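Local coordinates for protein peroxinectin A (Dictyostelium discoideum, PDB 6ERC) that oxidises phenolic donors and small anions such as iodide and thiocyanate with hydrogen peroxide, acting as a secreted heme peroxidase of a social amoeba, at residues 59-64 against 352-357; 70-75 against 305-310; 214-219 against 329-334; 273-278 against 448-453. One frame throughout, in Å; residues are numbered along the deposited sequence.

Contact 1 (59-64 against 352-357). With CA (calcium ion), chain G.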
# COMPACT_ATOMS: atom_id res chain seq x y z
N GLN A 59 23.22 -2.90 -4.99
CA GLN A 59 24.17 -3.99 -4.88
C GLN A 59 24.54 -4.35 -3.45
O GLN A 59 25.08 -5.44 -3.23
CB GLN A 59 25.47 -3.65 -5.63
CG GLN A 59 25.31 -3.52 -7.14
CD GLN A 59 26.64 -3.38 -7.84
OE1 GLN A 59 27.60 -2.86 -7.28
NE2 GLN A 59 26.71 -3.88 -9.07
N THR A 60 24.28 -3.47 -2.48
CA THR A 60 24.68 -3.71 -1.10
C THR A 60 23.54 -3.33 -0.17
O THR A 60 22.57 -2.68 -0.55
CB THR A 60 25.93 -2.91 -0.73
OG1 THR A 60 25.60 -1.52 -0.63
CG2 THR A 60 27.03 -3.09 -1.77
N HIS A 61 23.68 -3.76 1.09
CA HIS A 61 22.73 -3.38 2.12
C HIS A 61 23.05 -1.99 2.63
O HIS A 61 24.21 -1.68 2.93
CB HIS A 61 22.77 -4.39 3.27
CG HIS A 61 21.94 -4.00 4.45
ND1 HIS A 61 20.57 -4.09 4.46
CD2 HIS A 61 22.30 -3.53 5.67
CE1 HIS A 61 20.11 -3.68 5.64
NE2 HIS A 61 21.14 -3.34 6.39
N ILE A 62 22.03 -1.14 2.72
CA ILE A 62 22.19 0.19 3.31
C ILE A 62 21.65 0.14 4.73
O ILE A 62 22.40 0.35 5.70
CB ILE A 62 21.47 1.27 2.48
CG1 ILE A 62 22.16 1.45 1.12
CG2 ILE A 62 21.46 2.61 3.22
CD1 ILE A 62 21.74 0.43 0.07
N GLY A 63 20.36 -0.16 4.88
CA GLY A 63 19.75 -0.23 6.19
C GLY A 63 19.12 1.08 6.61
O GLY A 63 19.73 2.14 6.49
N SER A 64 17.88 1.02 7.11
CA SER A 64 17.13 2.21 7.47
C SER A 64 17.95 3.11 8.39
O SER A 64 18.40 2.67 9.45
CB SER A 64 15.82 1.81 8.14
OG SER A 64 15.10 2.94 8.57
N GLU A 352 15.60 -5.02 11.08
CA GLU A 352 15.60 -3.66 10.57
C GLU A 352 15.39 -3.66 9.06
O GLU A 352 15.93 -4.51 8.34
CB GLU A 352 16.93 -2.97 10.90
CG GLU A 352 16.90 -1.46 10.71
CD GLU A 352 18.27 -0.82 10.87
OE1 GLU A 352 19.11 -0.98 9.96
OE2 GLU A 352 18.50 -0.17 11.91
N GLU A 353 14.60 -2.71 8.58
CA GLU A 353 14.25 -2.65 7.16
C GLU A 353 15.33 -1.89 6.39
O GLU A 353 16.38 -1.52 6.92
CB GLU A 353 12.88 -2.01 6.97
CG GLU A 353 12.84 -0.51 7.22
CD GLU A 353 11.53 0.11 6.78
OE1 GLU A 353 10.62 -0.64 6.37
OE2 GLU A 353 11.40 1.36 6.85
N GLU A 354 15.05 -1.64 5.11
CA GLU A 354 15.96 -0.95 4.22
C GLU A 354 15.68 0.56 4.24
O GLU A 354 14.61 1.01 4.65
CB GLU A 354 15.80 -1.51 2.80
CG GLU A 354 17.00 -1.34 1.89
CD GLU A 354 18.27 -1.94 2.45
OE1 GLU A 354 18.29 -3.18 2.66
OE2 GLU A 354 19.24 -1.18 2.70
N ASN A 355 16.66 1.33 3.78
CA ASN A 355 16.53 2.78 3.79
C ASN A 355 15.65 3.25 2.63
O ASN A 355 15.58 2.62 1.58
CB ASN A 355 17.90 3.45 3.69
CG ASN A 355 17.88 4.89 4.15
OD1 ASN A 355 17.41 5.20 5.25
ND2 ASN A 355 18.39 5.78 3.32
N ILE A 356 14.99 4.39 2.84
CA ILE A 356 14.15 4.99 1.81
C ILE A 356 15.03 5.93 1.00
O ILE A 356 15.40 7.01 1.46
CB ILE A 356 12.94 5.72 2.41
CG1 ILE A 356 12.00 4.72 3.07
CG2 ILE A 356 12.19 6.48 1.32
CD1 ILE A 356 11.11 5.31 4.12
N ASP A 357 15.36 5.51 -0.21
CA ASP A 357 16.31 6.21 -1.06
C ASP A 357 16.06 5.74 -2.49
O ASP A 357 15.08 5.05 -2.77
CB ASP A 357 17.73 5.95 -0.57
CG ASP A 357 17.99 4.49 -0.30
OD1 ASP A 357 17.29 3.65 -0.91
OD2 ASP A 357 18.87 4.18 0.52
CA CA G . 16.10 1.63 -0.58
O HOH W 1 18.22 1.44 0.43
O HOH W 2 16.61 -0.66 -0.94

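Contact 2 (70-75 against 305-310). With CA (calcium ion), chain G; HEM (protoporphyrin IX containing Fe), chain F.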
# COMPACT_ATOMS: atom_id res chain seq x y z
N ASP A 70 10.91 -4.18 9.62
CA ASP A 70 10.12 -4.74 8.53
C ASP A 70 8.63 -4.62 8.81
O ASP A 70 7.83 -4.42 7.89
CB ASP A 70 10.50 -6.20 8.29
CG ASP A 70 11.92 -6.36 7.78
OD1 ASP A 70 12.39 -5.49 7.02
OD2 ASP A 70 12.57 -7.37 8.15
N MET A 71 8.23 -4.74 10.08
CA MET A 71 6.83 -4.60 10.44
C MET A 71 6.28 -3.23 10.07
O MET A 71 5.09 -3.10 9.78
CB MET A 71 6.65 -4.86 11.94
CG MET A 71 5.21 -4.73 12.44
SD MET A 71 4.07 -5.88 11.64
CE MET A 71 4.42 -7.38 12.55
N PHE A 72 7.14 -2.20 10.07
CA PHE A 72 6.68 -0.86 9.73
C PHE A 72 6.19 -0.78 8.29
O PHE A 72 5.14 -0.19 8.01
CB PHE A 72 7.81 0.15 9.97
CG PHE A 72 7.51 1.53 9.44
CD1 PHE A 72 6.66 2.38 10.12
CD2 PHE A 72 8.09 1.97 8.26
CE1 PHE A 72 6.38 3.64 9.63
CE2 PHE A 72 7.82 3.23 7.77
CZ PHE A 72 6.97 4.07 8.45
N ASN A 73 6.95 -1.37 7.35
CA ASN A 73 6.51 -1.33 5.96
C ASN A 73 5.45 -2.38 5.67
O ASN A 73 4.70 -2.23 4.70
CB ASN A 73 7.72 -1.48 5.02
CG ASN A 73 8.18 -2.91 4.85
OD1 ASN A 73 7.48 -3.75 4.28
ND2 ASN A 73 9.39 -3.19 5.32
N MET A 74 5.36 -3.43 6.49
CA MET A 74 4.24 -4.35 6.37
C MET A 74 2.92 -3.66 6.69
O MET A 74 1.90 -3.92 6.05
CB MET A 74 4.45 -5.56 7.28
CG MET A 74 5.52 -6.51 6.79
SD MET A 74 5.12 -7.26 5.19
CE MET A 74 6.56 -8.29 4.93
N TRP A 75 2.93 -2.75 7.67
CA TRP A 75 1.72 -1.98 7.95
C TRP A 75 1.47 -0.96 6.84
O TRP A 75 0.31 -0.73 6.46
CB TRP A 75 1.82 -1.27 9.29
CG TRP A 75 0.52 -0.64 9.67
CD1 TRP A 75 0.17 0.67 9.55
CD2 TRP A 75 -0.62 -1.31 10.22
NE1 TRP A 75 -1.11 0.86 9.99
CE2 TRP A 75 -1.62 -0.34 10.40
CE3 TRP A 75 -0.89 -2.64 10.57
CZ2 TRP A 75 -2.87 -0.65 10.93
CZ3 TRP A 75 -2.13 -2.94 11.09
CH2 TRP A 75 -3.11 -1.96 11.26
N HIS A 305 8.63 0.62 -1.48
CA HIS A 305 9.40 -0.33 -2.27
C HIS A 305 10.90 -0.15 -2.06
O HIS A 305 11.66 -1.12 -2.15
CB HIS A 305 9.02 -0.19 -3.73
CG HIS A 305 7.55 -0.33 -3.98
ND1 HIS A 305 6.84 0.55 -4.77
CD2 HIS A 305 6.65 -1.23 -3.52
CE1 HIS A 305 5.57 0.18 -4.80
NE2 HIS A 305 5.43 -0.90 -4.05
N SER A 306 11.33 1.07 -1.75
CA SER A 306 12.72 1.31 -1.40
C SER A 306 13.07 0.67 -0.06
O SER A 306 14.21 0.22 0.15
CB SER A 306 12.99 2.81 -1.35
OG SER A 306 14.37 3.08 -1.16
N GLU A 307 12.12 0.64 0.88
CA GLU A 307 12.40 0.22 2.25
C GLU A 307 12.25 -1.28 2.49
O GLU A 307 12.63 -1.76 3.56
CB GLU A 307 11.50 0.99 3.23
CG GLU A 307 10.10 0.41 3.42
CD GLU A 307 9.14 1.36 4.12
OE1 GLU A 307 9.59 2.13 5.00
OE2 GLU A 307 7.94 1.34 3.78
N VAL A 308 11.72 -2.03 1.52
CA VAL A 308 11.60 -3.47 1.67
C VAL A 308 12.99 -4.09 1.65
O VAL A 308 13.75 -3.93 0.69
CB VAL A 308 10.72 -4.05 0.55
CG1 VAL A 308 10.76 -5.58 0.55
CG2 VAL A 308 9.30 -3.56 0.69
N GLY A 309 13.33 -4.82 2.71
CA GLY A 309 14.56 -5.56 2.76
C GLY A 309 14.48 -6.84 1.95
O GLY A 309 13.40 -7.29 1.54
N PRO A 310 15.64 -7.45 1.71
CA PRO A 310 15.66 -8.64 0.84
C PRO A 310 15.24 -9.93 1.52
O PRO A 310 14.85 -10.87 0.82
CB PRO A 310 17.12 -8.71 0.39
CG PRO A 310 17.88 -8.10 1.51
CD PRO A 310 16.99 -7.04 2.11
CA CA G . 16.10 1.63 -0.58
CHA HEM F . 1.65 -0.79 -5.67
CHB HEM F . 4.20 -4.81 -4.78
CHC HEM F . 5.45 -3.03 -0.43
CHD HEM F . 3.09 1.08 -1.44
C1A HEM F . 2.28 -2.00 -5.83
C2A HEM F . 2.31 -2.79 -7.04
C3A HEM F . 3.02 -3.90 -6.80
C4A HEM F . 3.45 -3.85 -5.42
CMA HEM F . 3.31 -5.04 -7.80
CAA HEM F . 1.64 -2.37 -8.36
CBA HEM F . 2.76 -2.09 -9.35
CGA HEM F . 2.27 -1.16 -10.43
O1A HEM F . 1.91 0.00 -10.11
O2A HEM F . 2.25 -1.58 -11.61
C1B HEM F . 4.73 -4.67 -3.52
C2B HEM F . 5.52 -5.68 -2.85
C3B HEM F . 5.86 -5.20 -1.64
C4B HEM F . 5.31 -3.86 -1.52
CMB HEM F . 5.84 -7.05 -3.49
CAB HEM F . 6.70 -5.85 -0.52
CBB HEM F . 7.29 -7.04 -0.65
C1C HEM F . 4.93 -1.75 -0.32
C2C HEM F . 5.09 -0.86 0.81
C3C HEM F . 4.43 0.29 0.53
C4C HEM F . 3.85 0.13 -0.79
CMC HEM F . 5.90 -1.26 2.06
CAC HEM F . 4.22 1.61 1.32
CBC HEM F . 4.69 1.87 2.54
C1D HEM F . 2.46 0.92 -2.65
C2D HEM F . 1.55 1.85 -3.26
C3D HEM F . 1.16 1.33 -4.43
C4D HEM F . 1.80 0.04 -4.59
CMD HEM F . 1.14 3.21 -2.66
CAD HEM F . 0.18 1.92 -5.45
CBD HEM F . -1.21 1.62 -4.90
CGD HEM F . -2.20 1.37 -6.01
O1D HEM F . -2.27 0.21 -6.49
O2D HEM F . -2.92 2.31 -6.42
NA HEM F . 2.99 -2.68 -4.86
NB HEM F . 4.62 -3.58 -2.69
NC HEM F . 4.17 -1.12 -1.27
ND HEM F . 2.59 -0.17 -3.48
FE HEM F . 3.55 -1.87 -3.07
O HOH W 3 11.40 -5.26 4.72
O HOH W 4 5.88 2.01 5.77
O HOH W 2 16.61 -0.66 -0.94
O HOH W 1 18.22 1.44 0.43

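Contact 3 (214-219 against 329-334). With HEM (protoporphyrin IX containing Fe), chain F.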
# COMPACT_ATOMS: atom_id res chain seq x y z
N GLY A 214 -3.94 -9.83 -1.10
CA GLY A 214 -3.55 -10.12 0.27
C GLY A 214 -2.46 -11.16 0.37
O GLY A 214 -1.70 -11.17 1.34
N ASN A 215 -2.37 -12.05 -0.62
CA ASN A 215 -1.33 -13.07 -0.63
C ASN A 215 0.01 -12.56 -1.12
O ASN A 215 0.96 -13.35 -1.20
CB ASN A 215 -1.77 -14.25 -1.50
CG ASN A 215 -3.00 -14.96 -0.97
OD1 ASN A 215 -2.89 -15.93 -0.22
ND2 ASN A 215 -4.17 -14.47 -1.36
N GLU A 216 0.13 -11.27 -1.44
CA GLU A 216 1.36 -10.74 -2.04
C GLU A 216 2.59 -11.23 -1.28
O GLU A 216 3.55 -11.71 -1.89
CB GLU A 216 1.31 -9.21 -2.08
CG GLU A 216 2.29 -8.57 -3.09
CD GLU A 216 3.68 -8.31 -2.52
OE1 GLU A 216 3.96 -8.73 -1.38
OE2 GLU A 216 4.49 -7.67 -3.22
N ASN A 217 2.58 -11.12 0.04
CA ASN A 217 3.68 -11.64 0.84
C ASN A 217 3.14 -12.14 2.17
O ASN A 217 2.06 -11.72 2.60
CB ASN A 217 4.77 -10.58 1.06
CG ASN A 217 4.31 -9.44 1.94
OD1 ASN A 217 4.39 -9.52 3.17
ND2 ASN A 217 3.84 -8.37 1.32
N PRO A 218 3.87 -13.03 2.84
CA PRO A 218 3.35 -13.60 4.10
C PRO A 218 3.20 -12.57 5.20
O PRO A 218 2.18 -12.58 5.91
CB PRO A 218 4.38 -14.68 4.46
CG PRO A 218 5.19 -14.89 3.20
CD PRO A 218 5.19 -13.59 2.49
N GLY A 219 4.19 -11.70 5.39
CA GLY A 219 4.07 -10.67 6.40
C GLY A 219 2.79 -9.87 6.26
O GLY A 219 2.22 -9.41 7.26
N PHE A 329 11.28 -15.55 -3.02
CA PHE A 329 10.63 -16.84 -2.84
C PHE A 329 9.30 -16.75 -2.10
O PHE A 329 8.61 -17.76 -1.97
CB PHE A 329 11.55 -17.81 -2.09
CG PHE A 329 12.81 -18.18 -2.83
CD1 PHE A 329 13.01 -17.79 -4.15
CD2 PHE A 329 13.79 -18.94 -2.21
CE1 PHE A 329 14.17 -18.15 -4.82
CE2 PHE A 329 14.94 -19.30 -2.88
CZ PHE A 329 15.13 -18.90 -4.18
N SER A 330 8.93 -15.57 -1.61
CA SER A 330 7.73 -15.42 -0.79
C SER A 330 6.56 -14.80 -1.54
O SER A 330 5.49 -14.61 -0.94
CB SER A 330 8.05 -14.57 0.44
OG SER A 330 8.23 -13.21 0.09
N TYR A 331 6.72 -14.47 -2.82
CA TYR A 331 5.64 -13.85 -3.59
C TYR A 331 4.51 -14.86 -3.77
O TYR A 331 4.68 -15.88 -4.44
CB TYR A 331 6.16 -13.37 -4.94
CG TYR A 331 7.17 -12.25 -4.87
CD1 TYR A 331 7.08 -11.26 -3.90
CD2 TYR A 331 8.21 -12.18 -5.79
CE1 TYR A 331 8.01 -10.23 -3.84
CE2 TYR A 331 9.14 -11.16 -5.74
CZ TYR A 331 9.04 -10.19 -4.76
OH TYR A 331 9.96 -9.17 -4.71
N PHE A 332 3.35 -14.56 -3.18
CA PHE A 332 2.17 -15.41 -3.30
C PHE A 332 2.50 -16.86 -2.94
O PHE A 332 2.24 -17.79 -3.70
CB PHE A 332 1.58 -15.31 -4.71
CG PHE A 332 1.13 -13.92 -5.07
CD1 PHE A 332 -0.19 -13.54 -4.92
CD2 PHE A 332 2.04 -13.00 -5.55
CE1 PHE A 332 -0.60 -12.26 -5.25
CE2 PHE A 332 1.64 -11.72 -5.88
CZ PHE A 332 0.32 -11.35 -5.73
N ASN A 333 3.07 -17.03 -1.75
CA ASN A 333 3.48 -18.35 -1.26
C ASN A 333 2.78 -18.64 0.06
O ASN A 333 3.20 -18.12 1.11
CB ASN A 333 5.00 -18.41 -1.09
CG ASN A 333 5.47 -19.74 -0.55
OD1 ASN A 333 4.74 -20.74 -0.60
ND2 ASN A 333 6.69 -19.77 -0.02
N PRO A 334 1.72 -19.45 0.07
CA PRO A 334 1.07 -19.79 1.34
C PRO A 334 1.93 -20.65 2.26
O PRO A 334 1.71 -20.61 3.48
CB PRO A 334 -0.20 -20.55 0.90
CG PRO A 334 -0.40 -20.18 -0.53
CD PRO A 334 0.97 -19.97 -1.09
CHA HEM F . 1.65 -0.79 -5.67
CHB HEM F . 4.20 -4.81 -4.78
CHC HEM F . 5.45 -3.03 -0.43
CHD HEM F . 3.09 1.08 -1.44
C1A HEM F . 2.28 -2.00 -5.83
C2A HEM F . 2.31 -2.79 -7.04
C3A HEM F . 3.02 -3.90 -6.80
C4A HEM F . 3.45 -3.85 -5.42
CMA HEM F . 3.31 -5.04 -7.80
CAA HEM F . 1.64 -2.37 -8.36
CBA HEM F . 2.76 -2.09 -9.35
CGA HEM F . 2.27 -1.16 -10.43
O1A HEM F . 1.91 0.00 -10.11
O2A HEM F . 2.25 -1.58 -11.61
C1B HEM F . 4.73 -4.67 -3.52
C2B HEM F . 5.52 -5.68 -2.85
C3B HEM F . 5.86 -5.20 -1.64
C4B HEM F . 5.31 -3.86 -1.52
CMB HEM F . 5.84 -7.05 -3.49
CAB HEM F . 6.70 -5.85 -0.52
CBB HEM F . 7.29 -7.04 -0.65
C1C HEM F . 4.93 -1.75 -0.32
C2C HEM F . 5.09 -0.86 0.81
C3C HEM F . 4.43 0.29 0.53
C4C HEM F . 3.85 0.13 -0.79
CMC HEM F . 5.90 -1.26 2.06
CAC HEM F . 4.22 1.61 1.32
CBC HEM F . 4.69 1.87 2.54
C1D HEM F . 2.46 0.92 -2.65
C2D HEM F . 1.55 1.85 -3.26
C3D HEM F . 1.16 1.33 -4.43
C4D HEM F . 1.80 0.04 -4.59
CMD HEM F . 1.14 3.21 -2.66
CAD HEM F . 0.18 1.92 -5.45
CBD HEM F . -1.21 1.62 -4.90
CGD HEM F . -2.20 1.37 -6.01
O1D HEM F . -2.27 0.21 -6.49
O2D HEM F . -2.92 2.31 -6.42
NA HEM F . 2.99 -2.68 -4.86
NB HEM F . 4.62 -3.58 -2.69
NC HEM F . 4.17 -1.12 -1.27
ND HEM F . 2.59 -0.17 -3.48
FE HEM F . 3.55 -1.87 -3.07

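Contact 4 (273-278 against 448-453)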
# COMPACT_ATOMS: atom_id res chain seq x y z
N THR A 273 5.52 7.99 13.18
CA THR A 273 6.82 7.45 12.80
C THR A 273 7.25 7.96 11.43
O THR A 273 8.41 8.32 11.23
CB THR A 273 6.78 5.92 12.82
OG1 THR A 273 6.50 5.46 14.15
CG2 THR A 273 8.11 5.34 12.35
N THR A 274 6.32 7.99 10.47
CA THR A 274 6.65 8.41 9.11
C THR A 274 6.96 9.90 9.05
O THR A 274 7.95 10.32 8.43
CB THR A 274 5.51 8.07 8.17
OG1 THR A 274 5.20 6.67 8.26
CG2 THR A 274 5.88 8.40 6.73
N LEU A 275 6.12 10.72 9.68
CA LEU A 275 6.22 12.17 9.59
C LEU A 275 6.79 12.81 10.84
O LEU A 275 6.86 14.04 10.91
CB LEU A 275 4.84 12.76 9.30
CG LEU A 275 4.06 12.13 8.14
CD1 LEU A 275 2.68 12.76 8.03
CD2 LEU A 275 4.82 12.28 6.83
N GLY A 276 7.20 12.02 11.83
CA GLY A 276 7.71 12.55 13.08
C GLY A 276 6.63 12.91 14.09
O GLY A 276 6.87 12.80 15.30
N SER A 277 5.47 13.35 13.62
CA SER A 277 4.32 13.61 14.48
C SER A 277 3.09 13.69 13.59
O SER A 277 3.14 13.36 12.40
CB SER A 277 4.52 14.89 15.29
OG SER A 277 4.47 16.03 14.46
N PHE A 278 1.97 14.11 14.18
CA PHE A 278 0.76 14.38 13.41
C PHE A 278 -0.23 15.15 14.28
O PHE A 278 -0.41 14.80 15.45
CB PHE A 278 0.13 13.08 12.90
CG PHE A 278 -0.76 13.27 11.70
CD1 PHE A 278 -0.22 13.46 10.44
CD2 PHE A 278 -2.14 13.27 11.85
CE1 PHE A 278 -1.04 13.64 9.34
CE2 PHE A 278 -2.96 13.45 10.75
CZ PHE A 278 -2.41 13.63 9.50
N SER A 448 11.55 12.57 10.19
CA SER A 448 10.77 11.82 9.22
C SER A 448 11.66 10.81 8.51
O SER A 448 12.89 10.84 8.61
CB SER A 448 10.12 12.75 8.19
OG SER A 448 9.43 13.80 8.83
N CYS A 449 11.00 9.91 7.78
CA CYS A 449 11.69 8.95 6.93
C CYS A 449 11.45 9.22 5.45
O CYS A 449 11.74 8.36 4.61
CB CYS A 449 11.25 7.52 7.28
SG CYS A 449 9.52 7.16 6.94
N VAL A 450 10.94 10.41 5.10
CA VAL A 450 10.70 10.79 3.72
C VAL A 450 11.16 12.23 3.52
O VAL A 450 11.31 13.00 4.46
CB VAL A 450 9.21 10.67 3.32
CG1 VAL A 450 8.78 9.20 3.32
CG2 VAL A 450 8.33 11.49 4.26
N GLY A 451 11.37 12.58 2.26
CA GLY A 451 11.79 13.92 1.91
C GLY A 451 10.65 14.92 2.03
O GLY A 451 9.49 14.58 2.29
N GLN A 452 11.00 16.19 1.82
CA GLN A 452 10.02 17.26 1.94
C GLN A 452 8.84 17.04 1.00
O GLN A 452 7.68 17.18 1.39
CB GLN A 452 10.69 18.60 1.65
CG GLN A 452 9.79 19.80 1.84
CD GLN A 452 10.40 21.07 1.28
OE1 GLN A 452 10.96 21.07 0.18
NE2 GLN A 452 10.30 22.16 2.03
N THR A 453 9.12 16.68 -0.26
CA THR A 453 8.05 16.55 -1.24
C THR A 453 7.09 15.43 -0.85
O THR A 453 5.88 15.65 -0.72
CB THR A 453 8.65 16.29 -2.63
OG1 THR A 453 9.56 17.35 -2.95
CG2 THR A 453 7.56 16.23 -3.68

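Contact 1 (59-64 against 352-357)
Glu354 carries the calcium-binding loop of this animal haem peroxidase across to the backbone of Ile62 and Gly63, and its side chain shows how a carboxylate can fasten two loops that form no sheet. Its CB sets out away from 59-64. Glu354 CG follows anti to the backbone N and comes within 4.0 Å of the calcium ion without binding it. A bend at chi2 (57°) then turns Glu354 CD back, 3.7 Å from Gly63 N. The two oxygens divide the work. OE1 takes a weak hydrogen bond from His61 ND1, whose ring stands nearly perpendicular to the carboxylate. Glu354 OE2 is gripped twice: Ile62 N reaches its syn side at 2.8 Å, and Gly63 N meets it from above the carboxylate plane at 2.7 Å. A side chain at Gly63 would jam against the preceding carbonyl oxygen, so the backbone angles here call for glycine. Ser64 N donates to Glu353 O at 3.0 Å. Further along 352-357, Asn355 O and Asp357 OD1 bind the calcium with two waters, and Ser306 and Tyr359 complete the site. Asn355 OD1 accepts from Lys65 N. Asp357 OD2 accepts a hydrogen bond from Asn355 ND2 at 3.3 Å.

Contact 2 (70-75 against 305-310)
Asn73 and Val308 mark the closest approach of the two backbones, their CA atoms still 7.0 Å apart: helix 70-80 passes a short, weakly bonded helix just where its chain leaves Glu307 as a loop. Side chains and waters span the gap. The side chains of Asn73 and Glu307 run antiparallel alongside one another, amide and carboxylate planes 31° apart, and Glu307 OE2 comes within 3.1 Å of Asn73 CB. The other oxygen, Glu307 OE1, lies in the plane of the Phe72 ring at its edge, 3.5 Å from CE2, while the carboxylate itself stands almost perpendicular to the ring. Glu353 OE2 closely approaches Glu307 OE1, so the two acids probably share a proton. Two waters complete the bridge. One joins Asp70 OD1, Asn73 ND2 and Gly309 N; the second donates to Phe72 O and to Glu307 OE2, the latter at 2.9 Å. Asn73 ND2 has a further acceptor in Glu353 OE1. An alanine in place of Glu307 would probably leave this second water without its carboxylate acceptor and open a gap beside Asn73 CB and the edge of the Phe72 ring. Heme closes one side: Val308 CG2 packs on its CAB at 3.7 Å, and Asn73 OD1 lies equally near its CMC methyl. Just before Glu307 in the chain, Ser306 binds calcium through both O and OG, and His305 NE2 coordinates the heme iron at 2.3 Å, the proximal histidine typical of heme peroxidases.

Contact 3 (214-219 against 329-334)
Asn215 begins the contact by laying its CB against the Phe332 ring, 3.8 Å from CD1, while its carbonyl oxygen receives a CA-H...O contact from Phe332; its amide OD1 is taken by Tyr207 N. Glu216 comes next and works in two directions. Its CA sits over the centre of the Phe332 ring, 3.9 Å from the centroid, a CH-pi contact on the ring face. Glu216 O accepts from Phe332 N at 3.1 Å, the donor standing well above the carbonyl plane, and Tyr331 CA adds a CA-H...O contact. A leucine in place of Phe332 would probably lose the aromatic face beneath Glu216 CA and leave that backbone more loosely held. The side chain of Glu216, bent at chi2 (-88°), runs the other way to form a bond of the ester type known from animal haem peroxidases, OE2 to the heme methyl CMB at 1.5 Å. Tyr331 CE1 approaches heme CMB to 3.9 Å. Asn217 steadies the modified carboxylate, ND2 donating to Glu216 OE1 at 2.7 Å, and serves as N-cap of helix 218-241 through OD1 and Leu220 N. Pro218 opens that helix with CD resting 3.7 Å from Ser330 CB.

Contact 4 (273-278 against 448-453)
Thr274 O, near the C-terminal end of helix 247-275, is met by two neighbouring groups of the opposite loop. Cys449 N gives Thr274 O a hydrogen bond of 3.1 Å, nearly straight at 161° and tilted only modestly from the carbonyl plane. Ser448 CA adds a bent CA-H...O contact to Thr274 O at 3.3 Å. One residue on, the carbonyl of Leu275 receives the hydroxyl of Ser448: OG, set beside its own backbone N (chi1 -51°), donates a weak hydrogen bond of 3.3 Å to Leu275 O. Gly276 then takes the chain out of the helix with a positive phi, a conformation in which a side chain would jam against the preceding carbonyl oxygen.

Apolar groups fill in around these bonds. Cys449 SG lies alongside Thr274, 3.8 Å from its CA and 3.9 Å from its CG2, whereas Thr274 OG1 turns back to Tyr270 O of its own helix. Leu275 CD2 and Val450 CG2 come no closer than 4.4 Å, and Tyr455 of helix 452-467 touches both side chains. Gly451 is the N-cap residue of that helix, so the loop that leads into helix 452-467 is held against the end of helix 247-275. The carbonyls of a helix's last turn generally lack N-H partners further along their own helix; here a backbone N-H and a hydroxyl supply donors, and the stronger bond is between main-chain groups.

How the contacts relate
Contact 2 lies nearest the centre of the chain, about 11 Å from it centre to centre, and touches the other three. Contact 1 is about 10 Å from it, centre to centre, and shares its calcium ion; contact 3, about 14 Å away, shares its heme. Contact 4, about 16 Å off, meets it where Phe72 of helix 70-80 packs on the end of helix 247-275. Contacts 3 and 4 lie about 28 Å apart, on opposite sides of the chain's centre. Contacts 2 and 3, which cross each other, both nest within the loop closed by contact 1; contact 4 crosses all three, so distant parts of the sequence are interlocked around heme and calcium.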